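Local atomic coordinates of fumarate lyase (Mesorhizobium sp., PDB entry 3C8T), a protein that belongs to the fumarate lyase family, whose members are mostly alpha-helical proteins that assemble as tetramers, here of four copies of one chain. Residues Arg29-Glu32 with Thr33-Leu37; Ala40-Leu44 with Gly45-Glu49; Gly195-Ala198 with Ser199-Thr202; Gly246-Ala249 with Met250-Ile254; Asn282-Ser285 with Cys286-Leu290. All blocks are in the same frame, centred on the assembly; numbering follows the deposited sequence.

Interaction 1: residues Arg29-Glu32 with Thr33-Leu37; sequences RCVE and TEVAL
T33 grips R29 O one helical turn back with two of its atoms at once. Its backbone N gives the ordinary helix bond to R29 O, and its hydroxyl OG1 adds a shorter one to the same oxygen at 2.7 Å. The two donors come to R29 O from opposite faces of the carbonyl plane. The first torsion makes this possible: OG1 stands beside the backbone N (chi1 -57°), where it points back along the helix, while CG2 is turned anti to that N. Threonine suits a buried helical position because its hydroxyl is satisfied by the backbone and its methyl is left for packing. Three more backbone bonds continue the pattern, E34 N to C30 O, V35 N to V31 O at 3.0 Å and A36 N to E32 O.

R29 and E32, three residues apart, form a salt bridge. R29 NE meets E32 OE1 at 2.9 Å on the syn side of the carboxylate, 30° out of its plane, and NH1 reaches the same oxygen weakly at 3.1 Å. R29 NH2 turns to D118, giving the arginine two acidic partners. E34 sends OE2 to H99.

Apolar contact is light: V31 CG1 approaches V35 CG2 at 4.2 Å, and V35 CG2 also rests on V31 O.

This turn of helix 23-43 is embedded among four others. C30, V31 and E34 face helix 80-91, R29 and T33 face helix 104-140, V31 and V35 lean on helix 49-61, and E32, A36 and L37 meet helix 204-215.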
loop_
_atom_site.group_PDB
_atom_site.type_symbol
_atom_site.label_atom_id
_atom_site.label_comp_id
_atom_site.label_asym_id
_atom_site.label_seq_id
_atom_site.Cartn_x
_atom_site.Cartn_y
_atom_site.Cartn_z
ATOM N N ARG A 29 7.877 -22.384 22.510
ATOM C CA ARG A 29 9.131 -22.141 21.759
ATOM C C ARG A 29 10.090 -21.239 22.532
ATOM O O ARG A 29 11.293 -21.398 22.413
ATOM C CB ARG A 29 8.897 -21.508 20.375
ATOM C CG ARG A 29 7.833 -22.137 19.445
ATOM C CD ARG A 29 7.664 -23.650 19.531
ATOM N NE ARG A 29 8.802 -24.419 19.021
ATOM C CZ ARG A 29 8.821 -25.066 17.851
ATOM N NH1 ARG A 29 9.901 -25.742 17.473
ATOM N NH2 ARG A 29 7.776 -25.011 17.042
ATOM N N CYS A 30 9.538 -20.295 23.302
ATOM C CA CYS A 30 10.304 -19.443 24.218
ATOM C C CYS A 30 11.032 -20.234 25.293
ATOM O O CYS A 30 12.237 -20.026 25.524
ATOM C CB CYS A 30 9.432 -18.350 24.845
ATOM S SG CYS A 30 8.997 -16.933 23.715
ATOM N N VAL A 31 10.309 -21.160 25.931
ATOM C CA VAL A 31 10.909 -22.120 26.853
ATOM C C VAL A 31 11.957 -22.974 26.130
ATOM O O VAL A 31 13.098 -23.109 26.618
ATOM C CB VAL A 31 9.823 -23.028 27.510
ATOM C CG1 VAL A 31 10.451 -23.990 28.485
ATOM C CG2 VAL A 31 8.749 -22.186 28.198
ATOM N N GLU A 32 11.594 -23.525 24.962
ATOM C CA GLU A 32 12.531 -24.320 24.154
ATOM C C GLU A 32 13.857 -23.592 23.932
ATOM O O GLU A 32 14.929 -24.177 24.076
ATOM C CB GLU A 32 11.878 -24.798 22.830
ATOM C CG GLU A 32 12.865 -25.414 21.852
ATOM C CD GLU A 32 12.259 -25.906 20.540
ATOM O OE1 GLU A 32 11.015 -25.800 20.332
ATOM O OE2 GLU A 32 13.054 -26.419 19.702
ATOM N N THR A 33 13.785 -22.299 23.630
ATOM C CA THR A 33 14.957 -21.447 23.382
ATOM C C THR A 33 15.799 -21.276 24.658
ATOM O O THR A 33 17.026 -21.398 24.608
ATOM C CB THR A 33 14.483 -20.079 22.860
ATOM O OG1 THR A 33 13.689 -20.271 21.677
ATOM C CG2 THR A 33 15.659 -19.089 22.579
ATOM N N GLU A 34 15.141 -20.976 25.788
ATOM C CA GLU A 34 15.842 -20.733 27.062
ATOM C C GLU A 34 16.580 -21.994 27.558
ATOM O O GLU A 34 17.685 -21.899 28.090
ATOM C CB GLU A 34 14.870 -20.273 28.135
ATOM C CG GLU A 34 14.291 -18.890 27.890
ATOM C CD GLU A 34 15.151 -17.758 28.459
ATOM O OE1 GLU A 34 16.271 -18.019 28.962
ATOM O OE2 GLU A 34 14.677 -16.603 28.417
ATOM N N VAL A 35 15.952 -23.156 27.383
ATOM C CA VAL A 35 16.521 -24.440 27.779
ATOM C C VAL A 35 17.730 -24.735 26.925
ATOM O O VAL A 35 18.766 -25.163 27.440
ATOM C CB VAL A 35 15.486 -25.603 27.607
ATOM C CG1 VAL A 35 16.165 -26.992 27.692
ATOM C CG2 VAL A 35 14.395 -25.486 28.615
ATOM N N ALA A 36 17.609 -24.503 25.619
ATOM C CA ALA A 36 18.708 -24.746 24.704
ATOM C C ALA A 36 19.840 -23.789 25.036
ATOM O O ALA A 36 21.015 -24.157 24.944
ATOM C CB ALA A 36 18.255 -24.598 23.255
ATOM N N LEU A 37 19.512 -22.570 25.454
ATOM C CA LEU A 37 20.563 -21.594 25.816
ATOM C C LEU A 37 21.359 -22.072 27.029
ATOM O O LEU A 37 22.592 -21.987 27.033
ATOM C CB LEU A 37 19.976 -20.213 26.072
ATOM C CG LEU A 37 20.920 -19.120 26.603
ATOM C CD1 LEU A 37 22.033 -18.738 25.615
ATOM C CD2 LEU A 37 20.106 -17.940 26.965
#

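Interaction 2: residues Ala40-Leu44 with Gly45-Glu49; sequences AQARL and GIIPE
G45 turns the chain out of helix 23-43, its N bonding A42 O at 3.1 Å. The donor sits well above the plane of that carbonyl, as happens when a helix tightens at its end. The backbone has positive phi (67°), a conformation that glycine, having no CB, adopts with little strain.

I46 follows with the shortest bond of the turn, N to Q41 O at 2.7 Å. Together these two bonds make a Schellman motif with G45 as its C-prime residue, closing the helix and satisfying carbonyls of its last turn. The branched side chain of I46 folds back against the helix end: CB comes to 3.6 Å from Q41 O, and CD1 touches L44 CB at 3.9 Å. Outside the turn it rests on W100 and V207.

I47 N reaches the same Q41 O weakly, at 3.5 Å. Its CG1 stands between the backbone N and the carbonyl carbon (chi1 63°), which lays it across Q41 CB at 3.8 Å; the amide of Q41 itself is held by W100 O. The I47 carbonyl receives the CA-H of A42, and a water donates to both I47 O and A42 O, at 2.7 Å from each.

P48 takes the N-cap position before helix 49-61, where its missing N-H costs nothing within the helix. E49, the first residue of that helix, brings CG to 4.1 Å from A42 O.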
loop_
_atom_site.group_PDB
_atom_site.type_symbol
_atom_site.label_atom_id
_atom_site.label_comp_id
_atom_site.label_asym_id
_atom_site.label_seq_id
_atom_site.Cartn_x
_atom_site.Cartn_y
_atom_site.Cartn_z
ATOM N N ALA A 40 23.597 -25.025 25.893
ATOM C CA ALA A 40 24.731 -24.469 25.170
ATOM C C ALA A 40 25.771 -23.890 26.147
ATOM O O ALA A 40 26.962 -24.056 25.970
ATOM C CB ALA A 40 24.259 -23.399 24.166
ATOM N N GLN A 41 25.314 -23.223 27.194
ATOM C CA GLN A 41 26.231 -22.595 28.104
ATOM C C GLN A 41 26.950 -23.603 29.020
ATOM O O GLN A 41 28.084 -23.381 29.405
ATOM C CB GLN A 41 25.496 -21.506 28.879
ATOM C CG GLN A 41 25.389 -20.230 28.067
ATOM C CD GLN A 41 24.426 -19.248 28.628
ATOM O OE1 GLN A 41 23.488 -19.620 29.347
ATOM N NE2 GLN A 41 24.642 -17.966 28.311
ATOM N N ALA A 42 26.291 -24.721 29.344
ATOM C CA ALA A 42 26.878 -25.717 30.221
ATOM C C ALA A 42 27.971 -26.462 29.487
ATOM O O ALA A 42 29.015 -26.761 30.078
ATOM C CB ALA A 42 25.839 -26.662 30.739
ATOM N N ARG A 43 27.740 -26.752 28.202
ATOM C CA ARG A 43 28.778 -27.341 27.346
ATOM C C ARG A 43 30.013 -26.457 27.168
ATOM O O ARG A 43 31.117 -26.964 27.029
ATOM C CB ARG A 43 28.233 -27.720 25.971
ATOM C CG ARG A 43 27.406 -28.982 25.982
ATOM C CD ARG A 43 27.337 -29.621 24.608
ATOM N NE ARG A 43 26.754 -28.729 23.615
ATOM C CZ ARG A 43 25.449 -28.609 23.365
ATOM N NH1 ARG A 43 24.545 -29.323 24.042
ATOM N NH2 ARG A 43 25.052 -27.758 22.424
ATOM N N LEU A 44 29.834 -25.148 27.147
ATOM C CA LEU A 44 30.970 -24.239 26.975
ATOM C C LEU A 44 31.549 -23.836 28.324
ATOM O O LEU A 44 32.375 -22.930 28.399
ATOM C CB LEU A 44 30.558 -22.977 26.191
ATOM C CG LEU A 44 30.108 -23.172 24.735
ATOM C CD1 LEU A 44 29.118 -22.111 24.322
ATOM C CD2 LEU A 44 31.306 -23.222 23.759
ATOM N N GLY A 45 31.071 -24.478 29.389
ATOM C CA GLY A 45 31.526 -24.208 30.761
ATOM C C GLY A 45 31.166 -22.828 31.282
ATOM O O GLY A 45 31.867 -22.271 32.124
ATOM N N ILE A 46 30.068 -22.263 30.798
ATOM C CA ILE A 46 29.753 -20.880 31.154
ATOM C C ILE A 46 28.846 -20.816 32.366
ATOM O O ILE A 46 28.911 -19.871 33.162
ATOM C CB ILE A 46 29.250 -20.051 29.940
ATOM C CG1 ILE A 46 30.449 -19.718 29.053
ATOM C CG2 ILE A 46 28.580 -18.756 30.386
ATOM C CD1 ILE A 46 30.078 -19.371 27.661
ATOM N N ILE A 47 28.015 -21.838 32.504
ATOM C CA ILE A 47 27.204 -22.019 33.695
ATOM C C ILE A 47 27.492 -23.460 34.135
ATOM O O ILE A 47 27.948 -24.236 33.300
ATOM C CB ILE A 47 25.686 -21.784 33.428
ATOM C CG1 ILE A 47 25.123 -22.813 32.433
ATOM C CG2 ILE A 47 25.409 -20.330 32.957
ATOM C CD1 ILE A 47 23.623 -22.998 32.572
ATOM N N PRO A 48 27.301 -23.796 35.437
ATOM C CA PRO A 48 27.395 -25.175 35.948
ATOM C C PRO A 48 26.545 -26.208 35.213
ATOM O O PRO A 48 25.384 -25.941 34.883
ATOM C CB PRO A 48 26.874 -25.076 37.391
ATOM C CG PRO A 48 26.472 -23.641 37.605
ATOM C CD PRO A 48 27.093 -22.825 36.537
ATOM N N GLU A 49 27.117 -27.396 35.033
ATOM C CA GLU A 49 26.436 -28.499 34.364
ATOM C C GLU A 49 25.163 -28.943 35.064
ATOM O O GLU A 49 24.233 -29.342 34.402
ATOM C CB GLU A 49 27.384 -29.691 34.179
ATOM C CG GLU A 49 28.276 -29.577 32.958
ATOM C CD GLU A 49 29.295 -30.718 32.873
ATOM O OE1 GLU A 49 30.297 -30.706 33.628
ATOM O OE2 GLU A 49 29.094 -31.625 32.036
HETATM O O HOH W 1 29.790 -26.093 32.561
#

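Interaction 3: residues Gly195-Ala198 with Ser199-Thr202; sequences GTLA and SLGT
A short 3-10 turn shapes the loop between helices 160-185 and 204-215, and L197 and L200 are the two side chains that meet across it. CD2 of L197 lies 4.0 Å from CD1 of L200, the chains crossing at a slant on one side of the turn. Each leucine has CG anti to its own carbonyl carbon (chi1 -70° for L197), and both rest on F190, so their apolar ends share a buried patch.

Two i to i+3 backbone bonds define the 3-10 geometry: L200 N to L197 O, and G201 N to A198 O, both 3.0 Å. In each the donor stands above the carbonyl plane, 47° out of it for L197 O, as the tight winding requires. L197 O also receives a water at 2.7 Å, and that water donates to G201 O at 2.6 Å, bridging the two ends of the turn. G201 has positive phi, readily adopted by a residue without a side chain, where the chain swings away.

Small A198 fits against Y428 of the second subunit, while L197 packs on M435 and S199 on E367 of that same subunit.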
loop_
_atom_site.group_PDB
_atom_site.type_symbol
_atom_site.label_atom_id
_atom_site.label_comp_id
_atom_site.label_asym_id
_atom_site.label_seq_id
_atom_site.Cartn_x
_atom_site.Cartn_y
_atom_site.Cartn_z
ATOM N N GLY A 195 23.183 -6.047 21.289
ATOM C CA GLY A 195 23.709 -6.835 20.155
ATOM C C GLY A 195 25.182 -7.234 20.171
ATOM O O GLY A 195 25.672 -7.818 19.172
ATOM N N THR A 196 25.883 -6.907 21.268
ATOM C CA THR A 196 27.327 -7.157 21.455
ATOM C C THR A 196 27.633 -8.317 22.389
ATOM O O THR A 196 28.822 -8.681 22.580
ATOM C CB THR A 196 28.053 -5.921 22.082
ATOM O OG1 THR A 196 27.472 -5.602 23.369
ATOM C CG2 THR A 196 27.941 -4.723 21.161
ATOM N N LEU A 197 26.594 -8.894 23.009
ATOM C CA LEU A 197 26.821 -9.948 24.028
ATOM C C LEU A 197 27.887 -9.548 25.105
ATOM O O LEU A 197 28.676 -10.393 25.579
ATOM C CB LEU A 197 27.186 -11.296 23.341
ATOM C CG LEU A 197 26.037 -11.981 22.561
ATOM C CD1 LEU A 197 26.524 -13.119 21.713
ATOM C CD2 LEU A 197 24.891 -12.466 23.479
ATOM N N ALA A 198 27.906 -8.268 25.488
ATOM C CA ALA A 198 28.926 -7.749 26.435
ATOM C C ALA A 198 28.939 -8.538 27.728
ATOM O O ALA A 198 30.018 -8.837 28.271
ATOM C CB ALA A 198 28.685 -6.283 26.752
ATOM N N SER A 199 27.752 -8.881 28.222
ATOM C CA SER A 199 27.659 -9.592 29.492
ATOM C C SER A 199 28.328 -10.970 29.511
ATOM O O SER A 199 28.484 -11.533 30.587
ATOM C CB SER A 199 26.225 -9.612 30.042
ATOM O OG SER A 199 25.436 -10.614 29.490
ATOM N N LEU A 200 28.773 -11.459 28.342
ATOM C CA LEU A 200 29.405 -12.785 28.207
ATOM C C LEU A 200 30.916 -12.673 27.943
ATOM O O LEU A 200 31.614 -13.676 27.639
ATOM C CB LEU A 200 28.703 -13.655 27.135
ATOM C CG LEU A 200 27.255 -14.056 27.490
ATOM C CD1 LEU A 200 26.510 -14.703 26.315
ATOM C CD2 LEU A 200 27.162 -14.921 28.755
ATOM N N GLY A 201 31.409 -11.449 28.097
ATOM C CA GLY A 201 32.821 -11.156 27.972
ATOM C C GLY A 201 33.248 -11.469 26.561
ATOM O O GLY A 201 32.804 -10.818 25.609
ATOM N N THR A 202 34.081 -12.502 26.435
ATOM C CA THR A 202 34.670 -12.876 25.137
ATOM C C THR A 202 34.015 -14.124 24.554
ATOM O O THR A 202 34.396 -14.553 23.490
ATOM C CB THR A 202 36.240 -13.127 25.219
ATOM O OG1 THR A 202 36.510 -14.414 25.811
ATOM C CG2 THR A 202 36.956 -12.020 26.000
HETATM O O HOH W 2 30.682 -11.597 24.318
#

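Interaction 4: residues Gly246-Ala249 with Met250-Ile254; sequences GKLA and MDISI
K247 and D251, one helical turn apart, join in a salt bridge with NZ 2.7 Å from OD2, on the syn lone pair of that oxygen. The lysine chain reaches it by bending. CG leaves anti to the backbone N (chi1 -174°), and turns at chi2 and chi4 then bring the ammonium to OD2, the two side chains crossing at a slant. D251 has CG beside its backbone N, which sets the acid back toward K247. Both charges are buried and have further partners: OD2 also takes K163 NZ and W167 NE1, while F311 of the second subunit gives its N to OD1 and its O to the lysine. With so many donors around it, the carboxylate is probably kept ionised.

L248 and I252 lie side by side and point the same way, CD1 to CD1 at 4.0 Å. L248 holds CG between its backbone N and carbonyl carbon (chi1 66°), an uncommon choice in a helix, and I252 CD1 also touches L248 O at 3.4 Å. Both side chains touch W167 of helix 160-185 and M342 of helix 315-344.

S253 turns OG back to A249 O at 3.1 Å, where its own N already bonds at 3.0 Å, so one carbonyl accepts twice and the buried hydroxyl is satisfied. A249, being small, admits I289 and L290 of helix 284-306. M250 curls at chi2 and chi3 and packs on M250 of the third subunit.

A helix packed against helices 160-185, 284-306 and 315-344 of its own chain and against two neighbouring subunits is consistent with the central helical bundle of fumarate lyase family tetramers.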
loop_
_atom_site.group_PDB
_atom_site.type_symbol
_atom_site.label_atom_id
_atom_site.label_comp_id
_atom_site.label_asym_id
_atom_site.label_seq_id
_atom_site.Cartn_x
_atom_site.Cartn_y
_atom_site.Cartn_z
ATOM N N GLY A 246 -4.453 -15.402 -6.767
ATOM C CA GLY A 246 -5.392 -14.446 -7.323
ATOM C C GLY A 246 -5.636 -14.540 -8.833
ATOM O O GLY A 246 -6.752 -14.347 -9.269
ATOM N N LYS A 247 -4.582 -14.790 -9.625
ATOM C CA LYS A 247 -4.683 -14.863 -11.085
ATOM C C LYS A 247 -5.633 -15.989 -11.517
ATOM O O LYS A 247 -6.532 -15.776 -12.324
ATOM C CB LYS A 247 -3.280 -15.054 -11.705
ATOM C CG LYS A 247 -3.268 -14.992 -13.260
ATOM C CD LYS A 247 -3.439 -16.405 -13.922
ATOM C CE LYS A 247 -3.199 -16.398 -15.445
ATOM N NZ LYS A 247 -4.321 -15.822 -16.234
ATOM N N LEU A 248 -5.434 -17.191 -10.958
ATOM C CA LEU A 248 -6.262 -18.322 -11.292
ATOM C C LEU A 248 -7.653 -18.191 -10.729
ATOM O O LEU A 248 -8.597 -18.703 -11.334
ATOM C CB LEU A 248 -5.612 -19.639 -10.886
ATOM C CG LEU A 248 -5.319 -20.125 -9.471
ATOM C CD1 LEU A 248 -6.585 -20.620 -8.753
ATOM C CD2 LEU A 248 -4.297 -21.263 -9.606
ATOM N N ALA A 249 -7.796 -17.460 -9.621
ATOM C CA ALA A 249 -9.116 -17.206 -9.018
ATOM C C ALA A 249 -9.925 -16.254 -9.857
ATOM O O ALA A 249 -11.126 -16.406 -9.945
ATOM C CB ALA A 249 -8.999 -16.671 -7.602
ATOM N N MET A 250 -9.259 -15.251 -10.450
ATOM C CA MET A 250 -9.884 -14.361 -11.406
ATOM C C MET A 250 -10.412 -15.181 -12.571
ATOM O O MET A 250 -11.565 -14.990 -12.990
ATOM C CB MET A 250 -8.914 -13.294 -11.950
ATOM C CG MET A 250 -8.975 -11.960 -11.198
ATOM S SD MET A 250 -10.633 -11.169 -11.012
ATOM C CE MET A 250 -10.751 -10.196 -12.501
ATOM N N ASP A 251 -9.548 -16.052 -13.108
ATOM C CA ASP A 251 -9.882 -16.807 -14.304
ATOM C C ASP A 251 -11.086 -17.703 -14.025
ATOM O O ASP A 251 -12.053 -17.668 -14.742
ATOM C CB ASP A 251 -8.681 -17.645 -14.801
ATOM C CG ASP A 251 -7.560 -16.796 -15.358
ATOM O OD1 ASP A 251 -7.704 -15.560 -15.387
ATOM O OD2 ASP A 251 -6.522 -17.352 -15.785
ATOM N N ILE A 252 -11.029 -18.483 -12.959
ATOM C CA ILE A 252 -12.144 -19.383 -12.615
ATOM C C ILE A 252 -13.465 -18.646 -12.344
ATOM O O ILE A 252 -14.485 -19.001 -12.915
ATOM C CB ILE A 252 -11.771 -20.345 -11.453
ATOM C CG1 ILE A 252 -10.720 -21.363 -11.964
ATOM C CG2 ILE A 252 -13.038 -21.033 -10.860
ATOM C CD1 ILE A 252 -9.770 -21.851 -10.900
ATOM N N SER A 253 -13.441 -17.589 -11.531
ATOM C CA SER A 253 -14.697 -16.882 -11.224
ATOM C C SER A 253 -15.309 -16.255 -12.470
ATOM O O SER A 253 -16.525 -16.201 -12.604
ATOM C CB SER A 253 -14.539 -15.882 -10.073
ATOM O OG SER A 253 -13.723 -14.835 -10.446
ATOM N N ILE A 254 -14.472 -15.813 -13.406
ATOM C CA ILE A 254 -14.976 -15.254 -14.661
ATOM C C ILE A 254 -15.476 -16.395 -15.585
ATOM O O ILE A 254 -16.515 -16.284 -16.204
ATOM C CB ILE A 254 -13.953 -14.371 -15.365
ATOM C CG1 ILE A 254 -13.617 -13.123 -14.501
ATOM C CG2 ILE A 254 -14.464 -14.068 -16.822
ATOM C CD1 ILE A 254 -12.435 -12.209 -15.083
#

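Interaction 5: residues Asn282-Ser285 with Cys286-Leu290; sequences NPVS and CELIL
P283 O receives E287 N at 2.8 Å in the first bond of helix 284-306, and the steps V284 to L288 and S285 to I289 continue it. P283 is both the N-cap residue and the centre of an inverse gamma turn, so the chain bends sharply just before the helix starts; a proline ring suits this place because it restricts phi and needs no N-H partner.

N282 reaches over the turn to E287. With CG anti to the backbone N (chi1 178°), its amide is carried to the glutamate, whose chain is extended. The two side chains cross at about a right angle, yet amide and carboxylate are nearly coplanar, 29° apart. Each group is held a second time by the fourth subunit, N282 OD1 by T315 and E287 OE2 by H319, so the pair links the helix start to the subunit interface.

The P283 ring packs its CB on C286 CB at 3.9 Å. V284 sets CG2 against L288 CD1 at 4.2 Å, an apolar pair one turn apart. S285 is small enough to be buried here and passes its hydroxyl to Q338, while the E265 carboxylate accepts the backbone N-H groups of S285 and C286 in this first turn. E287 OE1 lies close to the N282 amide plane, 2.8 Å from ND2, which approaches nearly head-on to the C-O bond.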
loop_
_atom_site.group_PDB
_atom_site.type_symbol
_atom_site.label_atom_id
_atom_site.label_comp_id
_atom_site.label_asym_id
_atom_site.label_seq_id
_atom_site.Cartn_x
_atom_site.Cartn_y
_atom_site.Cartn_z
ATOM N N ASN A 282 -22.129 -18.860 -5.585
ATOM C CA ASN A 282 -20.981 -17.965 -5.325
ATOM C C ASN A 282 -19.682 -18.753 -5.443
ATOM O O ASN A 282 -19.543 -19.842 -4.827
ATOM C CB ASN A 282 -21.067 -17.251 -3.938
ATOM C CG ASN A 282 -19.827 -16.350 -3.644
ATOM O OD1 ASN A 282 -19.329 -15.620 -4.513
ATOM N ND2 ASN A 282 -19.335 -16.413 -2.424
ATOM N N PRO A 283 -18.751 -18.243 -6.256
ATOM C CA PRO A 283 -17.403 -18.828 -6.246
ATOM C C PRO A 283 -16.668 -18.468 -4.940
ATOM O O PRO A 283 -15.824 -17.572 -4.910
ATOM C CB PRO A 283 -16.741 -18.236 -7.503
ATOM C CG PRO A 283 -17.462 -16.936 -7.723
ATOM C CD PRO A 283 -18.875 -17.128 -7.218
ATOM N N VAL A 284 -17.008 -19.193 -3.870
ATOM C CA VAL A 284 -16.582 -18.839 -2.534
ATOM C C VAL A 284 -15.087 -19.010 -2.352
ATOM O O VAL A 284 -14.462 -18.234 -1.638
ATOM C CB VAL A 284 -17.418 -19.559 -1.434
ATOM C CG1 VAL A 284 -17.175 -21.089 -1.460
ATOM C CG2 VAL A 284 -17.108 -18.975 -0.048
ATOM N N SER A 285 -14.493 -20.008 -3.002
ATOM C CA SER A 285 -13.045 -20.172 -2.863
ATOM C C SER A 285 -12.335 -19.005 -3.540
ATOM O O SER A 285 -11.397 -18.454 -2.962
ATOM C CB SER A 285 -12.547 -21.545 -3.329
ATOM O OG SER A 285 -12.992 -22.535 -2.403
ATOM N N CYS A 286 -12.853 -18.582 -4.697
ATOM C CA CYS A 286 -12.298 -17.456 -5.459
ATOM C C CYS A 286 -12.462 -16.164 -4.649
ATOM O O CYS A 286 -11.523 -15.360 -4.572
ATOM C CB CYS A 286 -12.986 -17.306 -6.801
ATOM S SG CYS A 286 -12.658 -18.636 -7.986
ATOM N N GLU A 287 -13.643 -15.979 -4.042
ATOM C CA GLU A 287 -13.847 -14.837 -3.149
ATOM C C GLU A 287 -12.760 -14.781 -2.079
ATOM O O GLU A 287 -12.118 -13.783 -1.930
ATOM C CB GLU A 287 -15.212 -14.891 -2.488
ATOM C CG GLU A 287 -15.395 -13.957 -1.340
ATOM C CD GLU A 287 -16.529 -14.375 -0.413
ATOM O OE1 GLU A 287 -17.513 -14.964 -0.904
ATOM O OE2 GLU A 287 -16.474 -14.075 0.797
ATOM N N LEU A 288 -12.542 -15.879 -1.362
ATOM C CA LEU A 288 -11.611 -15.888 -0.227
ATOM C C LEU A 288 -10.173 -15.659 -0.706
ATOM O O LEU A 288 -9.424 -14.932 -0.071
ATOM C CB LEU A 288 -11.718 -17.218 0.554
ATOM C CG LEU A 288 -13.089 -17.463 1.202
ATOM C CD1 LEU A 288 -13.233 -18.898 1.675
ATOM C CD2 LEU A 288 -13.252 -16.539 2.353
ATOM N N ILE A 289 -9.812 -16.287 -1.816
ATOM C CA ILE A 289 -8.478 -16.171 -2.384
ATOM C C ILE A 289 -8.165 -14.743 -2.781
ATOM O O ILE A 289 -7.106 -14.216 -2.448
ATOM C CB ILE A 289 -8.280 -17.093 -3.614
ATOM C CG1 ILE A 289 -8.285 -18.568 -3.191
ATOM C CG2 ILE A 289 -6.946 -16.767 -4.302
ATOM C CD1 ILE A 289 -8.158 -19.569 -4.338
ATOM N N LEU A 290 -9.114 -14.109 -3.451
ATOM C CA LEU A 290 -8.938 -12.787 -4.001
ATOM C C LEU A 290 -8.911 -11.686 -2.915
ATOM O O LEU A 290 -8.118 -10.749 -2.995
ATOM C CB LEU A 290 -10.051 -12.523 -5.022
ATOM C CG LEU A 290 -9.823 -13.154 -6.422
ATOM C CD1 LEU A 290 -11.109 -13.110 -7.269
ATOM C CD2 LEU A 290 -8.675 -12.451 -7.154
#

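How the interactions relate
Interactions 1 and 2 are successive parts of helix 23-43: the first is a buried turn with threonine and ionic bonds, the second its partly exposed end, built on backbone and water. Interaction 3, a buried loop turn against the second subunit, touches interaction 2 where L200 packs on Q41. Interactions 4 and 5, centres about 9 Å apart, belong to neighbouring helices that meet directly, with C286 SG against A249 O and I252. These two lie far from the others, with centres about 40 Å or more away, and reach into other subunits through buried charged and polar groups, whereas no other chain touches interactions 1 and 2.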